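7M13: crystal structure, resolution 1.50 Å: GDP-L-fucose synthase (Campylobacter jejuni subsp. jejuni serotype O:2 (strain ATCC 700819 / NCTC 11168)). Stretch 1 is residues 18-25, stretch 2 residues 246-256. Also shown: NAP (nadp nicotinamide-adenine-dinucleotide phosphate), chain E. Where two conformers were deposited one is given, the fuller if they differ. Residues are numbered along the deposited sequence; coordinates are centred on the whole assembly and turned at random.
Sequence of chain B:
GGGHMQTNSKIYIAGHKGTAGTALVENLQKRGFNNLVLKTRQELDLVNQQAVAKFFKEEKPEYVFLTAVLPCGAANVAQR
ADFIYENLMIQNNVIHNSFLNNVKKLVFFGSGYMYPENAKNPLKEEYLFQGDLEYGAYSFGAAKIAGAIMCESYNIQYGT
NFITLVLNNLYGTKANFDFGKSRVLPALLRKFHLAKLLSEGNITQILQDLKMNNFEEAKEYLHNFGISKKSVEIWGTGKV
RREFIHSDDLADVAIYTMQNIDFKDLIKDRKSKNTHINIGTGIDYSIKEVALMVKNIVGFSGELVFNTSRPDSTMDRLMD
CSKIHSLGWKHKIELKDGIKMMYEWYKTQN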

# COMPACT_ATOMS: atom_id res chain seq x y z
N GLY B 18 15.09 17.78 -8.10
CA GLY B 18 15.75 16.46 -8.12
C GLY B 18 16.24 16.10 -9.50
O GLY B 18 16.15 16.91 -10.47
N THR B 19 16.84 14.93 -9.64
CA THR B 19 17.51 14.55 -10.91
C THR B 19 16.48 14.50 -12.05
O THR B 19 16.69 15.12 -13.12
CB THR B 19 18.28 13.25 -10.72
OG1 THR B 19 19.27 13.51 -9.72
CG2 THR B 19 18.93 12.79 -12.00
N ALA B 20 15.40 13.75 -11.88
CA ALA B 20 14.35 13.62 -12.91
C ALA B 20 13.67 14.97 -13.09
O ALA B 20 13.41 15.34 -14.23
CB ALA B 20 13.36 12.53 -12.53
N GLY B 21 13.38 15.69 -12.01
CA GLY B 21 12.64 16.95 -12.13
C GLY B 21 13.45 17.96 -12.92
O GLY B 21 12.87 18.63 -13.78
N THR B 22 14.75 18.03 -12.65
CA THR B 22 15.60 19.02 -13.36
C THR B 22 15.60 18.66 -14.85
O THR B 22 15.52 19.56 -15.69
CB THR B 22 17.01 19.06 -12.79
OG1 THR B 22 16.95 19.47 -11.42
CG2 THR B 22 17.87 19.99 -13.60
N ALA B 23 15.77 17.38 -15.21
CA ALA B 23 15.77 16.92 -16.60
C ALA B 23 14.42 17.21 -17.26
O ALA B 23 14.37 17.59 -18.44
CB ALA B 23 16.09 15.44 -16.68
N LEU B 24 13.30 17.04 -16.56
CA LEU B 24 11.99 17.32 -17.17
C LEU B 24 11.86 18.83 -17.43
O LEU B 24 11.38 19.18 -18.53
CB LEU B 24 10.88 16.82 -16.26
CG LEU B 24 10.57 15.35 -16.42
CD1 LEU B 24 9.84 14.85 -15.19
CD2 LEU B 24 9.77 15.11 -17.68
N VAL B 25 12.23 19.64 -16.46
CA VAL B 25 12.14 21.12 -16.65
C VAL B 25 12.95 21.48 -17.90
O VAL B 25 12.40 22.16 -18.76
CB VAL B 25 12.61 21.92 -15.43
CG1 VAL B 25 12.70 23.40 -15.79
CG2 VAL B 25 11.74 21.75 -14.20
PA NAP E . 15.53 13.03 -6.18
O1A NAP E . 15.81 12.26 -4.92
O2A NAP E . 16.72 13.50 -6.98
O5B NAP E . 14.66 14.31 -5.90
C5B NAP E . 13.48 14.24 -5.11
C4B NAP E . 12.96 15.63 -4.98
O4B NAP E . 11.71 15.55 -4.26
C3B NAP E . 13.87 16.59 -4.18
O3B NAP E . 14.12 17.76 -4.96
C2B NAP E . 13.08 16.85 -2.90
O2B NAP E . 13.21 18.19 -2.41
C1B NAP E . 11.65 16.65 -3.37
N9A NAP E . 10.77 16.32 -2.26
C8A NAP E . 10.84 15.26 -1.42
N7A NAP E . 9.98 15.30 -0.43
C5A NAP E . 9.30 16.48 -0.64
C6A NAP E . 8.26 17.10 0.08
N6A NAP E . 7.74 16.62 1.21
N1A NAP E . 7.82 18.29 -0.39
C2A NAP E . 8.36 18.79 -1.51
N3A NAP E . 9.34 18.29 -2.26
C4A NAP E . 9.78 17.13 -1.76
O3 NAP E . 14.58 12.14 -7.11
PN NAP E . 14.97 11.35 -8.43
O1N NAP E . 16.18 10.54 -8.14
O2N NAP E . 14.97 12.33 -9.53
O5D NAP E . 13.69 10.37 -8.56
C5D NAP E . 12.57 10.75 -9.32
C4D NAP E . 11.59 9.62 -9.28
O4D NAP E . 12.16 8.44 -9.91
C3D NAP E . 11.15 9.19 -7.87
O3D NAP E . 9.78 8.78 -7.87
C2D NAP E . 12.08 8.04 -7.61
O2D NAP E . 11.63 7.16 -6.58
C1D NAP E . 12.13 7.37 -8.97
N1N NAP E . 13.32 6.51 -9.10
C2N NAP E . 14.59 7.02 -9.03
C3N NAP E . 15.67 6.20 -9.06
C7N NAP E . 17.06 6.70 -8.97
O7N NAP E . 18.00 5.90 -9.18
N7N NAP E . 17.25 7.98 -8.68
C4N NAP E . 15.49 4.77 -9.23
C5N NAP E . 14.12 4.30 -9.34
C6N NAP E . 13.13 5.13 -9.20
P2B NAP E . 14.53 18.62 -1.57
O1X NAP E . 15.59 18.78 -2.63
O2X NAP E . 14.81 17.62 -0.55
O3X NAP E . 14.11 19.96 -0.92
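Stretch 2 246-256: HSDDLADVAIY

What forms the apolar centre of the contact? Leu-24 gives up the most surface, and its CD2 reaches across to a row of side chains on one face of stretch 2. Leu-24 CD2 lies 4.0 Å from Ala-251 CB, 4.0 Å from Ala-254 CB and 4.4 Å from Ile-255 CG1. The CA-to-CB bond of Leu-24 points sideways, but chi1 near m (-84°) and chi2 near t (160°) bring its end closer to stretch 2. Farther toward the start of both stretches, Ala-20 CB meets Leu-250 CD2 at 4.0 Å.

How do the backbones lie on each other? Residues 247-256 are helical, as are 19-25, and both helices continue later in the chain. Their axes approach to 8.5 Å and cross at -65°, so the two run obliquely. The closest CA pairs are Leu-24 CA and Ala-251 CA, 5.0 Å apart, and Ala-20 CA and Ser-247 CA, 5.7 Å; in each pair at least one residue is small. Ala-23 points toward stretch 2, with its CB 3.5 Å from Ser-247 O and 3.6 Å from Ser-247 CB; Ala-23 O in turn packs 3.8 Å from Ala-251 CB.

Where does the contact become polar? No direct hydrogen bond joins the stretches, but a water links them near their N-terminal ends. It donates to Thr-19 O at 2.7 Å and accepts from Ser-247 OG at 3.0 Å, the serine having chi1 in p.

What holds the two helix starts beyond this edge? His-246 occupies the N-cap position of stretch 2, and its ND1 accepts a capping bond from Asp-248 N at 3.0 Å. At the start of stretch 1, the first helix amides, which have no partner in an earlier turn, instead meet the cofactor phosphates: Thr-19 N donates to NAP O2A at 3.0 Å and Ala-20 N to NAP O2N at 2.8 Å.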

# COMPACT_ATOMS: atom_id res chain seq x y z
N HIS B 246 19.43 7.27 -18.37
CA HIS B 246 19.83 8.68 -18.32
C HIS B 246 18.57 9.52 -18.16
O HIS B 246 17.58 9.25 -18.85
CB HIS B 246 20.63 9.01 -19.58
CG HIS B 246 21.27 10.35 -19.55
ND1 HIS B 246 20.58 11.51 -19.82
CD2 HIS B 246 22.55 10.72 -19.26
CE1 HIS B 246 21.40 12.54 -19.72
NE2 HIS B 246 22.64 12.08 -19.39
N SER B 247 18.67 10.59 -17.39
CA SER B 247 17.49 11.44 -17.11
C SER B 247 16.95 12.12 -18.37
O SER B 247 15.75 12.45 -18.37
CB SER B 247 17.79 12.38 -16.02
OG SER B 247 18.88 13.22 -16.40
N ASP B 248 17.72 12.31 -19.45
CA ASP B 248 17.15 12.81 -20.71
C ASP B 248 16.24 11.75 -21.35
O ASP B 248 15.23 12.12 -21.96
CB ASP B 248 18.21 13.27 -21.71
CG ASP B 248 18.85 14.61 -21.39
OD1 ASP B 248 18.31 15.34 -20.53
OD2 ASP B 248 19.90 14.89 -22.01
N ASP B 249 16.62 10.47 -21.25
CA ASP B 249 15.77 9.35 -21.72
C ASP B 249 14.54 9.26 -20.81
O ASP B 249 13.45 9.05 -21.37
CB ASP B 249 16.56 8.05 -21.81
CG ASP B 249 17.19 7.77 -23.19
OD1 ASP B 249 16.66 8.28 -24.21
OD2 ASP B 249 18.17 7.00 -23.22
N LEU B 250 14.68 9.43 -19.50
CA LEU B 250 13.51 9.45 -18.60
C LEU B 250 12.59 10.61 -19.00
O LEU B 250 11.37 10.41 -19.17
CB LEU B 250 13.95 9.58 -17.14
CG LEU B 250 12.79 9.62 -16.16
CD1 LEU B 250 13.20 9.07 -14.81
CD2 LEU B 250 12.23 11.03 -16.04
N ALA B 251 13.14 11.80 -19.23
CA ALA B 251 12.30 12.95 -19.62
C ALA B 251 11.62 12.64 -20.95
O ALA B 251 10.41 12.86 -21.11
CB ALA B 251 13.13 14.20 -19.68
N ASP B 252 12.36 12.08 -21.92
CA ASP B 252 11.79 11.77 -23.25
C ASP B 252 10.60 10.81 -23.12
O ASP B 252 9.57 11.05 -23.75
CB ASP B 252 12.77 11.11 -24.22
CG ASP B 252 13.74 12.07 -24.88
OD1 ASP B 252 13.54 13.29 -24.71
OD2 ASP B 252 14.67 11.58 -25.58
N VAL B 253 10.76 9.72 -22.36
CA VAL B 253 9.66 8.71 -22.28
C VAL B 253 8.51 9.30 -21.46
O VAL B 253 7.36 9.02 -21.76
CB VAL B 253 10.09 7.31 -21.79
CG1 VAL B 253 10.59 7.31 -20.36
CG2 VAL B 253 8.97 6.30 -21.99
N ALA B 254 8.81 10.12 -20.45
CA ALA B 254 7.74 10.77 -19.67
C ALA B 254 6.93 11.70 -20.55
O ALA B 254 5.67 11.66 -20.53
CB ALA B 254 8.33 11.46 -18.47
N ILE B 255 7.60 12.47 -21.41
CA ILE B 255 6.87 13.38 -22.33
C ILE B 255 6.17 12.55 -23.41
O ILE B 255 5.01 12.81 -23.79
CB ILE B 255 7.81 14.44 -22.91
CG1 ILE B 255 8.33 15.35 -21.81
CG2 ILE B 255 7.05 15.19 -23.99
CD1 ILE B 255 9.54 16.17 -22.20
N TYR B 256 6.81 11.50 -23.92
CA TYR B 256 6.15 10.62 -24.90
C TYR B 256 4.86 10.02 -24.32
O TYR B 256 3.84 9.90 -25.01
CB TYR B 256 7.10 9.51 -25.33
CG TYR B 256 6.50 8.58 -26.33
CD1 TYR B 256 6.58 8.86 -27.68
CD2 TYR B 256 5.83 7.42 -25.94
CE1 TYR B 256 6.00 8.02 -28.61
CE2 TYR B 256 5.23 6.59 -26.86
CZ TYR B 256 5.32 6.90 -28.20
OH TYR B 256 4.75 6.07 -29.14
O HOH W 1 19.05 15.49 -14.38